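Local structure of O-methyltransferase (3TR6) at the S-adenosyl-L-homocysteine site and the interface of chains A and B. The protein transfers the methyl group of S-adenosylmethionine to an oxygen atom of its acceptor substrate, leaving S-adenosyl-L-homocysteine as product. Numbering follows the deposited sequence. Chains: chain A/B, O-methyltransferase.

Contact 1: the S-adenosyl-L-homocysteine site. Residues chain A 46-48, 72-74, 77-78, 95-98, 123-125, 145, 147-149, 156. With SAH (S-adenosyl-L-homocysteine), chain C.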
# COMPACT_ATOMS: atom_id res chain seq x y z
N MSE A 46 18.47 -12.11 0.81
CA MSE A 46 17.43 -11.89 1.81
C MSE A 46 17.24 -10.40 2.12
O MSE A 46 16.48 -10.03 3.01
CB MSE A 46 17.69 -12.71 3.09
CG MSE A 46 19.05 -12.51 3.74
SE MSE A 46 19.35 -13.71 5.26
CE MSE A 46 17.79 -14.86 5.05
N GLN A 47 17.93 -9.55 1.36
CA GLN A 47 17.79 -8.11 1.52
C GLN A 47 16.43 -7.64 1.00
O GLN A 47 15.89 -8.18 0.04
CB GLN A 47 18.92 -7.38 0.79
CG GLN A 47 19.01 -5.90 1.11
CD GLN A 47 20.18 -5.23 0.41
OE1 GLN A 47 20.58 -5.64 -0.68
NE2 GLN A 47 20.75 -4.21 1.04
N THR A 48 15.89 -6.61 1.65
CA THR A 48 14.59 -6.08 1.28
C THR A 48 14.64 -5.46 -0.11
O THR A 48 15.57 -4.73 -0.44
CB THR A 48 14.10 -5.03 2.30
OG1 THR A 48 13.97 -5.65 3.59
CG2 THR A 48 12.75 -4.46 1.89
N GLY A 72 14.72 -7.98 12.03
CA GLY A 72 15.58 -8.55 11.01
C GLY A 72 16.40 -7.48 10.32
O GLY A 72 16.04 -7.00 9.24
N THR A 73 17.52 -7.10 10.94
CA THR A 73 18.32 -5.98 10.46
C THR A 73 19.11 -6.30 9.20
O THR A 73 19.14 -5.50 8.26
CB THR A 73 19.34 -5.53 11.53
OG1 THR A 73 18.71 -5.50 12.82
CG2 THR A 73 19.90 -4.16 11.19
N PHE A 74 19.75 -7.47 9.18
CA PHE A 74 20.72 -7.79 8.15
C PHE A 74 21.71 -6.64 8.05
O PHE A 74 22.32 -6.26 9.04
CB PHE A 74 20.03 -8.04 6.81
CG PHE A 74 20.91 -8.71 5.79
CD1 PHE A 74 22.02 -9.43 6.19
CD2 PHE A 74 20.63 -8.61 4.43
CE1 PHE A 74 22.84 -10.05 5.26
CE2 PHE A 74 21.44 -9.22 3.49
CZ PHE A 74 22.55 -9.95 3.91
N TYR A 77 18.94 -2.38 5.45
CA TYR A 77 18.29 -1.68 4.35
C TYR A 77 16.91 -1.13 4.75
O TYR A 77 16.63 0.06 4.57
CB TYR A 77 18.17 -2.57 3.10
CG TYR A 77 17.79 -1.81 1.85
CD1 TYR A 77 18.75 -1.38 0.94
CD2 TYR A 77 16.46 -1.50 1.58
CE1 TYR A 77 18.41 -0.68 -0.20
CE2 TYR A 77 16.11 -0.80 0.44
CZ TYR A 77 17.08 -0.39 -0.44
OH TYR A 77 16.72 0.31 -1.57
N SER A 78 16.06 -1.99 5.29
CA SER A 78 14.71 -1.58 5.67
C SER A 78 14.74 -0.63 6.87
O SER A 78 13.91 0.28 6.97
CB SER A 78 13.84 -2.80 5.98
OG SER A 78 14.42 -3.61 6.99
N CYS A 95 16.19 -5.20 15.09
CA CYS A 95 16.56 -6.42 15.78
C CYS A 95 17.29 -7.40 14.87
O CYS A 95 16.89 -7.62 13.73
CB CYS A 95 15.32 -7.10 16.36
SG CYS A 95 14.26 -6.01 17.31
N ASP A 96 18.35 -7.99 15.39
CA ASP A 96 19.06 -9.06 14.71
C ASP A 96 19.96 -9.75 15.72
O ASP A 96 20.13 -9.28 16.84
CB ASP A 96 19.87 -8.52 13.54
CG ASP A 96 20.09 -9.56 12.44
OD1 ASP A 96 20.45 -10.71 12.77
OD2 ASP A 96 19.89 -9.23 11.26
N VAL A 97 20.54 -10.88 15.32
CA VAL A 97 21.42 -11.63 16.20
C VAL A 97 22.81 -11.74 15.57
O VAL A 97 23.74 -12.26 16.18
CB VAL A 97 20.86 -13.03 16.48
CG1 VAL A 97 21.01 -13.90 15.25
CG2 VAL A 97 21.55 -13.66 17.68
N ASP A 98 22.94 -11.24 14.35
CA ASP A 98 24.18 -11.37 13.59
C ASP A 98 25.04 -10.12 13.70
O ASP A 98 24.62 -9.03 13.29
CB ASP A 98 23.86 -11.68 12.12
CG ASP A 98 25.10 -12.01 11.31
OD1 ASP A 98 25.57 -13.17 11.39
OD2 ASP A 98 25.60 -11.12 10.59
N SER A 123 20.14 -9.31 19.78
CA SER A 123 19.78 -10.51 20.51
C SER A 123 18.54 -11.10 19.85
O SER A 123 17.92 -10.44 19.03
CB SER A 123 19.49 -10.20 21.99
OG SER A 123 18.11 -10.01 22.22
N PRO A 124 18.19 -12.35 20.19
CA PRO A 124 16.98 -12.93 19.60
C PRO A 124 15.81 -11.95 19.67
O PRO A 124 15.57 -11.38 20.73
CB PRO A 124 16.72 -14.15 20.48
CG PRO A 124 18.07 -14.57 20.94
CD PRO A 124 18.87 -13.29 21.10
N ALA A 125 15.11 -11.76 18.55
CA ALA A 125 13.98 -10.84 18.51
C ALA A 125 12.92 -11.24 19.53
O ALA A 125 12.28 -10.40 20.15
CB ALA A 125 13.38 -10.80 17.11
N TYR A 145 7.76 -4.01 11.34
CA TYR A 145 8.12 -4.74 10.12
C TYR A 145 8.80 -6.05 10.48
O TYR A 145 9.90 -6.06 11.04
CB TYR A 145 9.03 -3.88 9.25
CG TYR A 145 9.52 -4.55 7.98
CD1 TYR A 145 8.64 -5.12 7.08
CD2 TYR A 145 10.88 -4.57 7.67
CE1 TYR A 145 9.09 -5.72 5.91
CE2 TYR A 145 11.34 -5.16 6.51
CZ TYR A 145 10.45 -5.74 5.63
OH TYR A 145 10.93 -6.33 4.47
N ASP A 147 10.64 -9.31 9.44
CA ASP A 147 11.45 -9.83 8.34
C ASP A 147 12.71 -10.54 8.84
O ASP A 147 13.83 -10.23 8.42
CB ASP A 147 11.79 -8.70 7.36
CG ASP A 147 12.50 -9.19 6.12
OD1 ASP A 147 13.08 -8.35 5.40
OD2 ASP A 147 12.48 -10.41 5.87
N ALA A 148 12.53 -11.50 9.74
CA ALA A 148 13.64 -12.27 10.29
C ALA A 148 13.48 -13.76 9.99
O ALA A 148 13.05 -14.14 8.90
CB ALA A 148 13.77 -12.03 11.78
N ASP A 149 13.82 -14.60 10.96
CA ASP A 149 13.64 -16.04 10.79
C ASP A 149 12.16 -16.38 10.62
O ASP A 149 11.34 -16.03 11.46
CB ASP A 149 14.25 -16.81 11.97
CG ASP A 149 13.87 -16.22 13.32
OD1 ASP A 149 14.06 -15.00 13.52
OD2 ASP A 149 13.38 -16.97 14.19
N TYR A 156 6.30 -13.58 16.39
CA TYR A 156 6.56 -12.16 16.18
C TYR A 156 5.28 -11.37 15.88
O TYR A 156 5.13 -10.23 16.31
CB TYR A 156 7.55 -11.96 15.04
CG TYR A 156 8.90 -12.59 15.27
CD1 TYR A 156 9.42 -12.74 16.55
CD2 TYR A 156 9.67 -13.02 14.20
CE1 TYR A 156 10.66 -13.31 16.76
CE2 TYR A 156 10.91 -13.59 14.39
CZ TYR A 156 11.40 -13.74 15.67
OH TYR A 156 12.63 -14.31 15.86
N SAH C . 14.94 -6.36 6.58
CA SAH C . 16.25 -6.86 6.27
CB SAH C . 16.23 -8.34 5.95
CG SAH C . 16.86 -9.26 6.97
SD SAH C . 17.04 -10.98 6.52
C SAH C . 16.82 -6.11 5.12
O SAH C . 17.79 -6.61 4.47
OXT SAH C . 16.35 -5.00 4.77
C5' SAH C . 16.91 -12.01 7.98
C4' SAH C . 17.63 -11.58 9.14
O4' SAH C . 17.01 -12.17 10.34
C3' SAH C . 19.02 -12.08 9.10
O3' SAH C . 19.88 -11.02 9.19
C2' SAH C . 19.16 -12.94 10.29
O2' SAH C . 20.38 -12.76 10.88
C1' SAH C . 18.08 -12.45 11.19
N9 SAH C . 17.65 -13.38 12.24
C8 SAH C . 17.55 -14.71 12.14
N7 SAH C . 17.12 -15.17 13.33
C5 SAH C . 16.94 -14.14 14.17
C6 SAH C . 16.52 -14.02 15.50
N6 SAH C . 16.16 -15.18 16.26
N1 SAH C . 16.45 -12.80 16.05
C2 SAH C . 16.79 -11.70 15.36
N3 SAH C . 17.20 -11.78 14.08
C4 SAH C . 17.28 -12.98 13.47
O HOH W 1 13.99 -15.07 18.20
O HOH W 2 15.59 -18.13 16.07
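A:Met46, modelled as selenomethionine, lies alongside the thioether of S-adenosyl-L-homocysteine (SAH), its SE 3.8 Å from SAH SD; CG sits between the backbone N and the carbonyl carbon (chi1 54°), which sends the chain along the C5' side of the sulfur. The ligand, the demethylated product, is almost wholly buried in the cofactor pocket of a Rossmann-like methyltransferase. A:Asp96, the acidic residue closing strand 91-96, reads the ribose as a bidentate clamp. The syn lone pairs of A:Asp96 take both ribose hydroxyls, OD1 from SAH O2' at 2.8 Å and OD2 from SAH O3' at 2.7 Å. The anti lone pairs of the same oxygens accept A:Val97 N and A:Phe74 N, fixing the carboxylate's rotation, while A:Asp98 N reaches OD1 from above its plane. At the other end, the amine SAH N donates to A:Ser78 OG at 2.8 Å, to A:Thr48 OG1, and to A:Asp147 OD1 at 3.0 Å, 41° out of the carboxylate plane. A:Asp147 also belongs to the nickel site with A:Asp173 and A:Asn174, linking amine and metal, perhaps to catalytic effect. A:Thr48 OG1 donates at 2.7 Å to SAH OXT, an oxygen of the homocysteine carboxylate, which A:Ser78 N also grips. The amino-terminal end of helix 77-83 may help stabilise this charge. A:Ala125 N, opening helix 125-133, recognises adenine by donating to SAH N1 at 3.0 Å. One water bridges SAH N6 to A:Tyr156 OH, another SAH N6 to A:Asp149 OD2. A:Asp149 sets its carboxylate over the imidazole face of the adenine, OD1 3.1 Å from SAH N7 and above the ring, held there by A:Tyr156 OH, which donates to the syn lone pair of A:Asp149 OD1.

Contact 2: the interface of chains A and B. Residues chain A 198-199, 201-203, 209, 211; chain B 21-25, 54.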
# COMPACT_ATOMS: atom_id res chain seq x y z
N ASN A 198 -0.75 -17.40 6.66
CA ASN A 198 -1.54 -16.56 5.78
C ASN A 198 -3.04 -16.73 6.00
O ASN A 198 -3.79 -15.76 5.95
CB ASN A 198 -1.18 -16.82 4.31
CG ASN A 198 0.19 -16.29 3.95
OD1 ASN A 198 0.71 -15.39 4.59
ND2 ASN A 198 0.78 -16.85 2.90
N GLN A 199 -3.47 -17.97 6.23
CA GLN A 199 -4.87 -18.25 6.52
C GLN A 199 -5.27 -17.70 7.88
O GLN A 199 -6.38 -17.19 8.06
CB GLN A 199 -5.15 -19.75 6.46
CG GLN A 199 -5.09 -20.34 5.05
CD GLN A 199 -6.23 -19.85 4.16
OE1 GLN A 199 -7.21 -19.27 4.63
NE2 GLN A 199 -6.09 -20.07 2.85
N VAL A 201 -4.00 -15.04 9.44
CA VAL A 201 -4.14 -13.59 9.33
C VAL A 201 -5.40 -13.20 8.56
O VAL A 201 -6.11 -12.27 8.95
CB VAL A 201 -2.91 -12.95 8.65
CG1 VAL A 201 -3.21 -11.52 8.25
CG2 VAL A 201 -1.71 -13.01 9.57
N TYR A 202 -5.68 -13.91 7.48
CA TYR A 202 -6.87 -13.68 6.67
C TYR A 202 -8.15 -13.83 7.49
O TYR A 202 -9.15 -13.16 7.24
CB TYR A 202 -6.88 -14.62 5.47
CG TYR A 202 -8.12 -14.53 4.61
CD1 TYR A 202 -8.45 -13.34 3.97
CD2 TYR A 202 -8.96 -15.62 4.44
CE1 TYR A 202 -9.59 -13.24 3.19
CE2 TYR A 202 -10.09 -15.54 3.66
CZ TYR A 202 -10.40 -14.35 3.03
OH TYR A 202 -11.53 -14.26 2.25
N LYS A 203 -8.11 -14.72 8.49
CA LYS A 203 -9.27 -14.99 9.33
C LYS A 203 -9.27 -14.16 10.60
O LYS A 203 -10.29 -14.05 11.29
CB LYS A 203 -9.34 -16.48 9.68
CG LYS A 203 -9.85 -17.36 8.55
CD LYS A 203 -11.22 -16.88 8.08
CE LYS A 203 -11.78 -17.74 6.96
NZ LYS A 203 -13.09 -17.23 6.48
N MSE A 209 -6.66 -6.17 6.94
CA MSE A 209 -5.44 -6.54 6.24
C MSE A 209 -5.51 -6.44 4.72
O MSE A 209 -6.56 -6.19 4.13
CB MSE A 209 -4.96 -7.93 6.68
CG MSE A 209 -5.97 -9.05 6.48
SE MSE A 209 -5.97 -9.77 4.67
CE MSE A 209 -4.21 -10.63 4.66
N LEU A 211 -2.83 -7.98 1.19
CA LEU A 211 -1.58 -8.59 0.76
C LEU A 211 -1.09 -7.95 -0.54
O LEU A 211 -1.67 -8.17 -1.60
CB LEU A 211 -1.74 -10.10 0.59
CG LEU A 211 -0.47 -10.95 0.60
CD1 LEU A 211 -0.83 -12.43 0.75
CD2 LEU A 211 0.37 -10.72 -0.64
N GLN B 21 -7.36 -15.58 -2.15
CA GLN B 21 -7.87 -16.54 -1.17
C GLN B 21 -7.40 -16.23 0.24
O GLN B 21 -8.05 -16.61 1.21
CB GLN B 21 -7.47 -17.96 -1.56
CG GLN B 21 -8.15 -18.46 -2.83
CD GLN B 21 -7.57 -19.78 -3.32
OE1 GLN B 21 -6.71 -20.37 -2.68
NE2 GLN B 21 -8.05 -20.23 -4.48
N VAL B 22 -6.26 -15.55 0.36
CA VAL B 22 -5.71 -15.24 1.68
C VAL B 22 -5.71 -13.75 1.99
O VAL B 22 -5.08 -13.33 2.96
CB VAL B 22 -4.28 -15.79 1.85
CG1 VAL B 22 -4.28 -17.30 1.78
CG2 VAL B 22 -3.34 -15.19 0.80
N SER B 23 -6.41 -12.96 1.19
CA SER B 23 -6.44 -11.52 1.43
C SER B 23 -7.80 -10.85 1.20
O SER B 23 -8.20 -9.97 1.97
CB SER B 23 -5.35 -10.81 0.61
OG SER B 23 -5.69 -10.71 -0.76
N LEU B 24 -8.51 -11.25 0.14
CA LEU B 24 -9.74 -10.56 -0.25
C LEU B 24 -10.90 -10.82 0.72
O LEU B 24 -11.40 -11.93 0.81
CB LEU B 24 -10.16 -10.94 -1.67
CG LEU B 24 -11.48 -10.34 -2.16
CD1 LEU B 24 -11.39 -8.82 -2.22
CD2 LEU B 24 -11.86 -10.91 -3.52
N ARG B 25 -11.31 -9.77 1.42
CA ARG B 25 -12.43 -9.85 2.36
C ARG B 25 -13.59 -8.98 1.87
O ARG B 25 -13.93 -7.99 2.52
CB ARG B 25 -12.01 -9.35 3.74
CG ARG B 25 -10.87 -10.10 4.40
CD ARG B 25 -10.54 -9.43 5.72
NE ARG B 25 -9.60 -10.18 6.54
CZ ARG B 25 -9.24 -9.82 7.77
NH1 ARG B 25 -9.74 -8.72 8.31
NH2 ARG B 25 -8.37 -10.55 8.45
N GLN B 54 -10.14 -2.67 -1.60
CA GLN B 54 -9.86 -3.08 -0.23
C GLN B 54 -8.63 -2.36 0.31
O GLN B 54 -8.57 -2.01 1.49
CB GLN B 54 -9.66 -4.59 -0.15
CG GLN B 54 -9.28 -5.09 1.22
CD GLN B 54 -9.40 -6.60 1.34
OE1 GLN B 54 -10.31 -7.20 0.78
NE2 GLN B 54 -8.48 -7.21 2.08
O HOH W 3 -2.85 -13.48 4.87
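Helix 189-203 and strand 207-212 of chain A receive the loop that follows helix 13-21 of chain B, with helix 50-63 of chain B behind it. The patch belongs to a two-fold symmetric interface that is plausibly the dimer contact of this enzyme, although the structure alone does not establish it. A:Tyr202 is the main platform: with CG anti to the backbone N (chi1 176°), it lies beneath the B:Val22-B:Ser23 peptide, which passes above the ring plane by the CG-CD1 rim, with B:Gln21 O over the rim of the same face. At the tip, A:Tyr202 OH donates to B:Leu24 O over 2.7 Å, approaching from above the carbonyl plane. The two branches of B:Val22 point to different partners, CG1 to the amide end (NE2) of A:Gln199, whose chain bends at chi2, and CG2 to A:Leu211 CD1 at 3.7 Å. B:Arg25 brings an extended chain to the C-terminal end of helix 189-203, where NH2 makes weak hydrogen bonds to A:Val201 O and A:Tyr202 O; the helix end may favour this positive charge. Selenomethionine A:Met209 crosses the arginine at about a right angle and lays CG over the guanidinium, 3.6 Å from B:Arg25 CZ. B:Gln54 braces the loop: its NE2 donates to A:Met209 O at 3.0 Å and to B:Ser23 O at 2.8 Å, while OE1 accepts B:Arg25 N on an in-plane lone pair. A water joins two carbonyls across the interface, A:Asn198 O at 2.7 Å and B:Val22 O at 2.9 Å.

Contact 1 and contact 2 share no residue, and the centres of their C-alpha atoms are about 24 Å apart. Contact 1 is built within chain A, so the product pocket takes no group from the partner among the residues described, whereas contact 2 joins the chains. Sequence connects them through one element: A:Met46 to A:Thr48 of contact 1 lead into helix 50-63, and the copy of that helix in chain B supplies B:Gln54 to contact 2. Two-fold symmetry gives each subunit both roles. Assembly could therefore steady the helix behind the cofactor loop, though any such coupling is an inference.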